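Local coordinates for Red carotenoid protein (RCP) (Nostoc sp., PDB 5FCY) that binds a carotenoid along the core of a helical domain and probably serves in cyanobacterial photoprotection, at residues Q16-Q19 against E25-A28; A28-I33 against R147-P152; N61-K64 against Q70-Q73. One frame throughout, in Å; residues are numbered along the deposited sequence.

How the contacts relate
Starting from the N terminus, helix 9-19 meets helix 23-35 in contact 1, which closes the short connection between them. Helix 23-35 carries on into contact 2, which shares Ala28 with contact 1. There it meets helix 139-150, so the second helix and the last are brought together. The long loop this closes contains contact 3, where helices 53-64 and 68-79 meet across their own short turn. Contacts 1 and 2 touch each other, with centres about 7 Å apart, and both touch the beta-carotene. Contact 3 does not touch the others, and its centre lies about 17 Å from that of contact 2, but its Leu72 lines the same pigment pocket.

Contact 1 of 3, residues Q16-Q19 against E25-A28. With BCR (beta-carotene), chain B.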
loop_
_atom_site.group_PDB
_atom_site.type_symbol
_atom_site.label_atom_id
_atom_site.label_comp_id
_atom_site.label_asym_id
_atom_site.label_seq_id
_atom_site.Cartn_x
_atom_site.Cartn_y
_atom_site.Cartn_z
ATOM N N GLN A 16 6.318 -11.084 -5.168
ATOM C CA GLN A 16 5.705 -12.367 -4.843
ATOM C C GLN A 16 5.826 -12.678 -3.358
ATOM O O GLN A 16 4.873 -13.166 -2.741
ATOM C CB GLN A 16 6.332 -13.482 -5.682
ATOM C CG GLN A 16 5.586 -13.767 -6.976
ATOM C CD GLN A 16 6.178 -14.927 -7.755
ATOM O OE1 GLN A 16 5.687 -16.055 -7.678
ATOM N NE2 GLN A 16 7.233 -14.653 -8.516
ATOM N N SER A 17 6.989 -12.407 -2.762
ATOM C CA SER A 17 7.131 -12.596 -1.323
ATOM C C SER A 17 6.195 -11.669 -0.561
ATOM O O SER A 17 5.597 -12.065 0.447
ATOM C CB SER A 17 8.579 -12.361 -0.900
ATOM O OG SER A 17 9.441 -13.330 -1.470
ATOM N N TRP A 18 6.054 -10.429 -1.032
ATOM C CA TRP A 18 5.146 -9.484 -0.393
ATOM C C TRP A 18 3.705 -9.971 -0.478
ATOM O O TRP A 18 2.921 -9.784 0.459
ATOM C CB TRP A 18 5.298 -8.111 -1.051
ATOM C CG TRP A 18 4.834 -6.945 -0.222
ATOM C CD1 TRP A 18 3.942 -6.964 0.810
ATOM C CD2 TRP A 18 5.252 -5.582 -0.365
ATOM N NE1 TRP A 18 3.779 -5.697 1.316
ATOM C CE2 TRP A 18 4.572 -4.831 0.612
ATOM C CE3 TRP A 18 6.137 -4.926 -1.225
ATOM C CZ2 TRP A 18 4.749 -3.459 0.752
ATOM C CZ3 TRP A 18 6.309 -3.564 -1.087
ATOM C CH2 TRP A 18 5.620 -2.846 -0.106
ATOM N N GLN A 19 3.344 -10.616 -1.588
ATOM C CA GLN A 19 1.978 -11.073 -1.805
ATOM C C GLN A 19 1.661 -12.384 -1.097
ATOM O O GLN A 19 0.504 -12.816 -1.127
ATOM C CB GLN A 19 1.718 -11.226 -3.306
ATOM C CG GLN A 19 1.607 -9.904 -4.045
ATOM C CD GLN A 19 1.833 -10.047 -5.538
ATOM O OE1 GLN A 19 2.662 -10.843 -5.977
ATOM N NE2 GLN A 19 1.095 -9.274 -6.324
ATOM N N GLU A 25 -0.279 -8.084 7.563
ATOM C CA GLU A 25 1.177 -8.108 7.489
ATOM C C GLU A 25 1.675 -7.318 6.285
ATOM O O GLU A 25 2.684 -6.606 6.372
ATOM C CB GLU A 25 1.668 -9.555 7.421
ATOM C CG GLU A 25 3.167 -9.721 7.592
ATOM C CD GLU A 25 3.626 -9.436 9.007
ATOM O OE1 GLU A 25 2.767 -9.131 9.861
ATOM O OE2 GLU A 25 4.844 -9.518 9.268
ATOM N N GLN A 26 0.980 -7.433 5.150
ATOM C CA GLN A 26 1.348 -6.663 3.966
ATOM C C GLN A 26 1.253 -5.170 4.241
ATOM O O GLN A 26 2.165 -4.404 3.908
ATOM C CB GLN A 26 0.448 -7.044 2.789
ATOM C CG GLN A 26 0.683 -8.443 2.232
ATOM C CD GLN A 26 -0.071 -8.702 0.937
ATOM O OE1 GLN A 26 0.017 -7.926 -0.014
ATOM N NE2 GLN A 26 -0.817 -9.800 0.897
ATOM N N LEU A 27 0.144 -4.736 4.842
ATOM C CA LEU A 27 -0.034 -3.320 5.136
ATOM C C LEU A 27 1.018 -2.828 6.119
ATOM O O LEU A 27 1.480 -1.685 6.025
ATOM C CB LEU A 27 -1.442 -3.080 5.681
ATOM C CG LEU A 27 -2.563 -3.116 4.641
ATOM C CD1 LEU A 27 -3.908 -3.376 5.302
ATOM C CD2 LEU A 27 -2.595 -1.811 3.859
ATOM N N ALA A 28 1.414 -3.679 7.068
ATOM C CA ALA A 28 2.444 -3.292 8.027
ATOM C C ALA A 28 3.777 -3.067 7.327
ATOM O O ALA A 28 4.456 -2.063 7.566
ATOM C CB ALA A 28 2.579 -4.358 9.114
HETATM C C1 BCR B . -4.479 -2.432 11.557
HETATM C C2 BCR B . -4.191 -3.226 12.829
HETATM C C3 BCR B . -3.549 -4.587 12.580
HETATM C C4 BCR B . -2.629 -4.561 11.367
HETATM C C5 BCR B . -2.254 -3.140 11.029
HETATM C C6 BCR B . -3.229 -2.290 10.710
HETATM C C7 BCR B . -3.165 -1.254 9.627
HETATM C C8 BCR B . -2.132 -1.019 8.791
HETATM C C9 BCR B . -2.193 0.045 7.743
HETATM C C10 BCR B . -1.100 0.267 6.966
HETATM C C11 BCR B . -1.015 1.273 5.892
HETATM C C33 BCR B . -0.822 -2.735 11.129
HETATM C C31 BCR B . -5.042 -1.078 11.986
HETATM C C32 BCR B . -5.512 -3.201 10.751
HETATM C C34 BCR B . -3.470 0.830 7.599
HETATM C C12 BCR B . 0.111 1.395 5.169
HETATM C C13 BCR B . 0.259 2.382 4.068
HETATM C C14 BCR B . 1.438 2.442 3.393
HETATM C C15 BCR B . 1.726 3.360 2.281
HETATM C C16 BCR B . 2.921 3.379 1.671
HETATM C C17 BCR B . 3.153 4.319 0.564
HETATM C C18 BCR B . 4.316 4.429 -0.109
HETATM C C19 BCR B . 4.375 5.424 -1.213
HETATM C C20 BCR B . 5.430 5.592 -2.021
HETATM C C21 BCR B . 5.383 6.601 -3.090
HETATM C C22 BCR B . 6.419 6.845 -3.915
HETATM C C23 BCR B . 6.256 7.914 -4.942
HETATM C C24 BCR B . 7.251 8.320 -5.741
HETATM C C25 BCR B . 7.108 9.401 -6.761
HETATM C C26 BCR B . 5.995 10.116 -6.935
HETATM C C27 BCR B . 5.328 10.098 -8.290
HETATM C C28 BCR B . 6.377 9.810 -9.358
HETATM C C29 BCR B . 7.734 10.385 -8.967
HETATM C C30 BCR B . 8.260 9.759 -7.676
HETATM C C35 BCR B . -0.922 3.256 3.748
HETATM C C36 BCR B . 5.481 3.561 0.275
HETATM C C37 BCR B . 7.680 6.048 -3.732
HETATM C C38 BCR B . 5.453 11.012 -5.849
HETATM C C39 BCR B . 9.147 10.751 -6.937
HETATM C C40 BCR B . 9.087 8.533 -8.043
#
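Trp18 swings its CG anti to the backbone N (chi1 -159°), and Gln26 holds its own CG anti to the carbonyl carbon (chi1 -70°). These torsions set the indole edge against the backbone of Gln26 and lay the glutamine chain beside the carbonyl of Trp18. Two successive helices of the all-helical carotenoid-binding domain pack here across a short turn. Trp18 NE1 donates to Gln26 O at 3.3 Å. The bond is weak but fairly straight, at 165°, and the acceptor lies near the indole plane. Gln26 CG packs on Trp18 CD1 at 3.9 Å and against Trp18 O at 3.2 Å. The indole also stacks on Tyr149. The Gln26 amide is held at both atoms: OE1 by the hydroxyl of Tyr149, and NE2 by the carbonyl of Leu21 in the turn. With an alanine here, that hydroxyl and that carbonyl would probably lose their mate, and a gap would probably open beside the indole. Leu27 points away from helix 9-19, and Leu27 CB lies 3.6 Å from C10 of the beta-carotene. One weak N-H...O bond joins the segments, while the buried amide is satisfied from outside them, so the hold is mostly packing.

Contact 2 of 3, residues A28-I33 against R147-P152; sequences ALFWFI and RDYVSP. With BCR (beta-carotene), chain B.
Phe30 lays one face of its ring over the polyene chain of the beta-carotene. Carotenoid atom C16 sits over the ring centre, 3.5 Å from the plane of Phe30. The contact lies near the centre of the all-helical fold of the orange carotenoid protein N-terminal family, where helices 23-35 and 139-150 approach each other next to the pigment. The opposite face of Phe30 receives the edge of Tyr149. The two rings form an edge-to-face, or T-shaped, pair. Their centroids are 5.3 Å apart and their planes stand at 89°. Tyr149 CE2 leads the approach, over the centre of the Phe30 ring and 4.0 Å from Phe30 CD2. Tyr149 reaches this place with its CG anti to the backbone N (chi1 168°). Phe30 is therefore held between the carotenoid and a tyrosine edge, which probably limits tilting of its ring. Val150 comes in obliquely at the far end of the ring, and its CG1 meets both CZ and CE2 of Phe30. The side chains of Phe30 and Val150 cross at about a right angle. Trp102, on helix 95-110, meets the ring of Phe30 and is touched by Val150 as well. Apolar packing and the aromatic pair carry the whole contact between the two segments. The next residue, Trp31, also lines the pocket, and its ring stacks with Phe117. The CB of Trp31 is 3.7 Å from C12 of the beta-carotene, and C12 lies at the indole edge, near its plane.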
loop_
_atom_site.group_PDB
_atom_site.type_symbol
_atom_site.label_atom_id
_atom_site.label_comp_id
_atom_site.label_asym_id
_atom_site.label_seq_id
_atom_site.Cartn_x
_atom_site.Cartn_y
_atom_site.Cartn_z
ATOM N N ALA A 28 1.414 -3.679 7.068
ATOM C CA ALA A 28 2.444 -3.292 8.027
ATOM C C ALA A 28 3.777 -3.067 7.327
ATOM O O ALA A 28 4.456 -2.063 7.566
ATOM C CB ALA A 28 2.579 -4.358 9.114
ATOM N N LEU A 29 4.167 -3.998 6.455
ATOM C CA LEU A 29 5.408 -3.839 5.705
ATOM C C LEU A 29 5.390 -2.549 4.893
ATOM O O LEU A 29 6.364 -1.788 4.890
ATOM C CB LEU A 29 5.620 -5.047 4.795
ATOM C CG LEU A 29 6.885 -5.036 3.939
ATOM C CD1 LEU A 29 8.122 -5.041 4.812
ATOM C CD2 LEU A 29 6.886 -6.226 3.001
ATOM N N PHE A 30 4.280 -2.287 4.200
ATOM C CA PHE A 30 4.170 -1.076 3.393
ATOM C C PHE A 30 4.307 0.172 4.259
ATOM O O PHE A 30 4.899 1.169 3.834
ATOM C CB PHE A 30 2.824 -1.075 2.655
ATOM C CG PHE A 30 2.835 -0.395 1.302
ATOM C CD1 PHE A 30 4.012 -0.117 0.627
ATOM C CD2 PHE A 30 1.637 -0.043 0.702
ATOM C CE1 PHE A 30 3.987 0.492 -0.615
ATOM C CE2 PHE A 30 1.611 0.571 -0.532
ATOM C CZ PHE A 30 2.787 0.842 -1.190
ATOM N N TRP A 31 3.768 0.131 5.481
ATOM C CA TRP A 31 3.815 1.294 6.362
ATOM C C TRP A 31 5.230 1.572 6.851
ATOM O O TRP A 31 5.669 2.728 6.874
ATOM C CB TRP A 31 2.877 1.089 7.550
ATOM C CG TRP A 31 3.122 2.046 8.672
ATOM C CD1 TRP A 31 3.788 1.792 9.834
ATOM C CD2 TRP A 31 2.709 3.416 8.736
ATOM N NE1 TRP A 31 3.813 2.917 10.621
ATOM C CE2 TRP A 31 3.158 3.929 9.970
ATOM C CE3 TRP A 31 2.004 4.258 7.873
ATOM C CZ2 TRP A 31 2.924 5.244 10.360
ATOM C CZ3 TRP A 31 1.771 5.565 8.261
ATOM C CH2 TRP A 31 2.230 6.044 9.495
ATOM N N PHE A 32 5.958 0.531 7.257
ATOM C CA PHE A 32 7.310 0.740 7.761
ATOM C C PHE A 32 8.242 1.210 6.655
ATOM O O PHE A 32 9.090 2.081 6.883
ATOM C CB PHE A 32 7.833 -0.538 8.410
ATOM C CG PHE A 32 7.244 -0.806 9.764
ATOM C CD1 PHE A 32 7.605 -0.032 10.853
ATOM C CD2 PHE A 32 6.327 -1.824 9.946
ATOM C CE1 PHE A 32 7.063 -0.270 12.099
ATOM C CE2 PHE A 32 5.782 -2.068 11.192
ATOM C CZ PHE A 32 6.151 -1.291 12.268
ATOM N N ILE A 33 8.099 0.654 5.449
ATOM C CA ILE A 33 8.842 1.167 4.300
ATOM C C ILE A 33 8.609 2.665 4.151
ATOM O O ILE A 33 9.543 3.432 3.895
ATOM C CB ILE A 33 8.442 0.406 3.020
ATOM C CG1 ILE A 33 8.860 -1.061 3.117
ATOM C CG2 ILE A 33 9.080 1.048 1.792
ATOM C CD1 ILE A 33 8.286 -1.945 2.020
ATOM N N ARG A 147 5.374 0.232 -7.554
ATOM C CA ARG A 147 4.401 0.317 -8.638
ATOM C C ARG A 147 3.856 -1.059 -8.998
ATOM O O ARG A 147 2.646 -1.222 -9.193
ATOM C CB ARG A 147 5.036 0.976 -9.861
ATOM C CG ARG A 147 5.338 2.454 -9.677
ATOM C CD ARG A 147 5.985 3.066 -10.912
ATOM N NE ARG A 147 5.168 2.881 -12.111
ATOM C CZ ARG A 147 5.314 1.889 -12.988
ATOM N NH1 ARG A 147 6.257 0.967 -12.822
ATOM N NH2 ARG A 147 4.510 1.816 -14.043
ATOM N N ASP A 148 4.730 -2.063 -9.088
ATOM C CA ASP A 148 4.275 -3.404 -9.441
ATOM C C ASP A 148 3.488 -4.047 -8.306
ATOM O O ASP A 148 2.608 -4.877 -8.558
ATOM C CB ASP A 148 5.466 -4.287 -9.817
ATOM C CG ASP A 148 6.282 -3.713 -10.957
ATOM O OD1 ASP A 148 5.709 -2.997 -11.807
ATOM O OD2 ASP A 148 7.499 -3.981 -11.003
ATOM N N TYR A 149 3.788 -3.683 -7.059
ATOM C CA TYR A 149 3.074 -4.260 -5.924
ATOM C C TYR A 149 1.638 -3.745 -5.858
ATOM O O TYR A 149 0.699 -4.526 -5.669
ATOM C CB TYR A 149 3.830 -3.956 -4.627
ATOM C CG TYR A 149 3.052 -4.258 -3.369
ATOM C CD1 TYR A 149 2.558 -5.531 -3.121
ATOM C CD2 TYR A 149 2.822 -3.271 -2.422
ATOM C CE1 TYR A 149 1.848 -5.808 -1.973
ATOM C CE2 TYR A 149 2.114 -3.540 -1.271
ATOM C CZ TYR A 149 1.630 -4.810 -1.051
ATOM O OH TYR A 149 0.924 -5.090 0.094
ATOM N N VAL A 150 1.446 -2.433 -6.025
ATOM C CA VAL A 150 0.107 -1.856 -5.941
ATOM C C VAL A 150 -0.652 -1.923 -7.263
ATOM O O VAL A 150 -1.886 -1.804 -7.263
ATOM C CB VAL A 150 0.164 -0.390 -5.466
ATOM C CG1 VAL A 150 0.896 -0.289 -4.137
ATOM C CG2 VAL A 150 0.817 0.509 -6.516
ATOM N N SER A 151 0.042 -2.116 -8.383
ATOM C CA SER A 151 -0.619 -2.078 -9.684
ATOM C C SER A 151 -1.760 -3.077 -9.806
ATOM O O SER A 151 -2.841 -2.688 -10.285
ATOM C CB SER A 151 0.414 -2.301 -10.792
ATOM O OG SER A 151 -0.229 -2.516 -12.034
ATOM N N PRO A 152 -1.609 -4.347 -9.431
ATOM C CA PRO A 152 -2.701 -5.309 -9.615
ATOM C C PRO A 152 -3.729 -5.330 -8.494
ATOM O O PRO A 152 -4.580 -6.222 -8.487
ATOM C CB PRO A 152 -1.951 -6.645 -9.699
ATOM C CG PRO A 152 -0.778 -6.456 -8.813
ATOM C CD PRO A 152 -0.376 -5.009 -8.957
HETATM C C1 BCR B . -4.479 -2.432 11.557
HETATM C C2 BCR B . -4.191 -3.226 12.829
HETATM C C3 BCR B . -3.549 -4.587 12.580
HETATM C C4 BCR B . -2.629 -4.561 11.367
HETATM C C5 BCR B . -2.254 -3.140 11.029
HETATM C C6 BCR B . -3.229 -2.290 10.710
HETATM C C7 BCR B . -3.165 -1.254 9.627
HETATM C C8 BCR B . -2.132 -1.019 8.791
HETATM C C9 BCR B . -2.193 0.045 7.743
HETATM C C10 BCR B . -1.100 0.267 6.966
HETATM C C11 BCR B . -1.015 1.273 5.892
HETATM C C33 BCR B . -0.822 -2.735 11.129
HETATM C C31 BCR B . -5.042 -1.078 11.986
HETATM C C32 BCR B . -5.512 -3.201 10.751
HETATM C C34 BCR B . -3.470 0.830 7.599
HETATM C C12 BCR B . 0.111 1.395 5.169
HETATM C C13 BCR B . 0.259 2.382 4.068
HETATM C C14 BCR B . 1.438 2.442 3.393
HETATM C C15 BCR B . 1.726 3.360 2.281
HETATM C C16 BCR B . 2.921 3.379 1.671
HETATM C C17 BCR B . 3.153 4.319 0.564
HETATM C C18 BCR B . 4.316 4.429 -0.109
HETATM C C19 BCR B . 4.375 5.424 -1.213
HETATM C C20 BCR B . 5.430 5.592 -2.021
HETATM C C21 BCR B . 5.383 6.601 -3.090
HETATM C C22 BCR B . 6.419 6.845 -3.915
HETATM C C23 BCR B . 6.256 7.914 -4.942
HETATM C C24 BCR B . 7.251 8.320 -5.741
HETATM C C25 BCR B . 7.108 9.401 -6.761
HETATM C C26 BCR B . 5.995 10.116 -6.935
HETATM C C27 BCR B . 5.328 10.098 -8.290
HETATM C C28 BCR B . 6.377 9.810 -9.358
HETATM C C29 BCR B . 7.734 10.385 -8.967
HETATM C C30 BCR B . 8.260 9.759 -7.676
HETATM C C35 BCR B . -0.922 3.256 3.748
HETATM C C36 BCR B . 5.481 3.561 0.275
HETATM C C37 BCR B . 7.680 6.048 -3.732
HETATM C C38 BCR B . 5.453 11.012 -5.849
HETATM C C39 BCR B . 9.147 10.751 -6.937
HETATM C C40 BCR B . 9.087 8.533 -8.043
#

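Contact 3 of 3, residues N61-K64 against Q70-Q73; sequences NQVK and QQLQ
Gln71 reaches across to helix 53-64 with a chain extended beyond CG. Its CG lies anti to the carbonyl carbon, and CD is anti to CA across the CB-CG bond (chi2 178°). This carries the carboxamide past Val63 to the backbone of Lys64. Gln71 CG passes 3.5 Å from Val63 O. At the end of the chain, Gln71 NE2 comes to 3.4 Å from Lys64 CA and 3.7 Å from Lys64 O. This approach to Lys64 is packing. Gln71 OE1 accepts from the backbone N of Val115, so the amide also ties helix 68-79 to a loop. Val63 holds CG1 anti to its backbone N (chi1 172°), which sets this methyl facing Gln71, with Val63 CG1 4.3 Å from Gln71 CG. The closest residues of the two backbones are the same pair, with Val63 CA and Gln71 CA 6.0 Å apart. The contact joins two successive helices of the all-helical carotenoid-binding fold, 53-64 and 68-79, across the short turn between them. On helix 53-64, Val63 also packs against Phe101 and Leu105 of helix 95-110. Lys64 CB points away from helix 68-79 and stays 4.3 Å from Gln71 NE2, while the lysine side chain touches Thr113 and Ile114. The next residue after Gln71, Leu72, belongs to the beta-carotene pocket, and the side chain of Gln71 itself is about 8 Å from the pigment.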
loop_
_atom_site.group_PDB
_atom_site.type_symbol
_atom_site.label_atom_id
_atom_site.label_comp_id
_atom_site.label_asym_id
_atom_site.label_seq_id
_atom_site.Cartn_x
_atom_site.Cartn_y
_atom_site.Cartn_z
ATOM N N ASN A 61 -10.074 11.343 -1.065
ATOM C CA ASN A 61 -11.145 12.006 -0.328
ATOM C C ASN A 61 -12.292 11.049 -0.040
ATOM O O ASN A 61 -12.829 11.032 1.074
ATOM C CB ASN A 61 -11.642 13.224 -1.106
ATOM C CG ASN A 61 -10.688 14.396 -1.021
ATOM O OD1 ASN A 61 -10.146 14.696 0.044
ATOM N ND2 ASN A 61 -10.470 15.062 -2.147
ATOM N N GLN A 62 -12.682 10.239 -1.028
ATOM C CA GLN A 62 -13.696 9.219 -0.790
ATOM C C GLN A 62 -13.309 8.291 0.353
ATOM O O GLN A 62 -14.189 7.673 0.962
ATOM C CB GLN A 62 -13.930 8.396 -2.059
ATOM C CG GLN A 62 -14.347 9.208 -3.269
ATOM C CD GLN A 62 -14.788 8.330 -4.422
ATOM O OE1 GLN A 62 -15.473 7.326 -4.225
ATOM N NE2 GLN A 62 -14.391 8.697 -5.634
ATOM N N VAL A 63 -12.016 8.181 0.655
ATOM C CA VAL A 63 -11.556 7.289 1.716
ATOM C C VAL A 63 -11.731 7.941 3.080
ATOM O O VAL A 63 -12.406 7.400 3.964
ATOM C CB VAL A 63 -10.091 6.881 1.472
ATOM C CG1 VAL A 63 -9.527 6.105 2.663
ATOM C CG2 VAL A 63 -9.992 6.052 0.215
ATOM N N LYS A 64 -11.115 9.109 3.279
ATOM C CA LYS A 64 -11.214 9.781 4.567
ATOM C C LYS A 64 -12.631 10.244 4.872
ATOM O O LYS A 64 -12.910 10.615 6.017
ATOM C CB LYS A 64 -10.243 10.965 4.618
ATOM C CG LYS A 64 -10.662 12.183 3.810
ATOM C CD LYS A 64 -9.445 13.026 3.438
ATOM C CE LYS A 64 -9.780 14.507 3.328
ATOM N NZ LYS A 64 -9.934 15.157 4.664
ATOM N N GLN A 70 -14.123 1.516 8.118
ATOM C CA GLN A 70 -14.245 1.283 6.684
ATOM C C GLN A 70 -12.970 1.664 5.945
ATOM O O GLN A 70 -12.622 1.029 4.942
ATOM C CB GLN A 70 -15.440 2.062 6.135
ATOM C CG GLN A 70 -16.773 1.580 6.672
ATOM C CD GLN A 70 -17.839 2.653 6.623
ATOM O OE1 GLN A 70 -18.227 3.201 7.652
ATOM N NE2 GLN A 70 -18.318 2.959 5.422
ATOM N N GLN A 71 -12.262 2.694 6.419
ATOM C CA GLN A 71 -10.964 3.032 5.845
ATOM C C GLN A 71 -10.041 1.822 5.844
ATOM O O GLN A 71 -9.324 1.573 4.868
ATOM C CB GLN A 71 -10.325 4.181 6.627
ATOM C CG GLN A 71 -11.142 5.463 6.639
ATOM C CD GLN A 71 -10.490 6.563 7.454
ATOM O OE1 GLN A 71 -9.507 6.330 8.159
ATOM N NE2 GLN A 71 -11.034 7.771 7.360
ATOM N N LEU A 72 -10.049 1.056 6.934
ATOM C CA LEU A 72 -9.224 -0.142 7.007
ATOM C C LEU A 72 -9.707 -1.200 6.025
ATOM O O LEU A 72 -8.904 -1.822 5.320
ATOM C CB LEU A 72 -9.237 -0.700 8.428
ATOM C CG LEU A 72 -8.666 -2.112 8.542
ATOM C CD1 LEU A 72 -7.252 -2.128 7.993
ATOM C CD2 LEU A 72 -8.704 -2.601 9.974
ATOM N N GLN A 73 -11.018 -1.432 5.980
ATOM C CA GLN A 73 -11.541 -2.518 5.161
ATOM C C GLN A 73 -11.280 -2.280 3.680
ATOM O O GLN A 73 -11.095 -3.240 2.923
ATOM C CB GLN A 73 -13.038 -2.696 5.420
ATOM C CG GLN A 73 -13.608 -3.982 4.849
ATOM C CD GLN A 73 -12.880 -5.213 5.356
ATOM O OE1 GLN A 73 -12.605 -5.337 6.549
ATOM N NE2 GLN A 73 -12.547 -6.122 4.445
#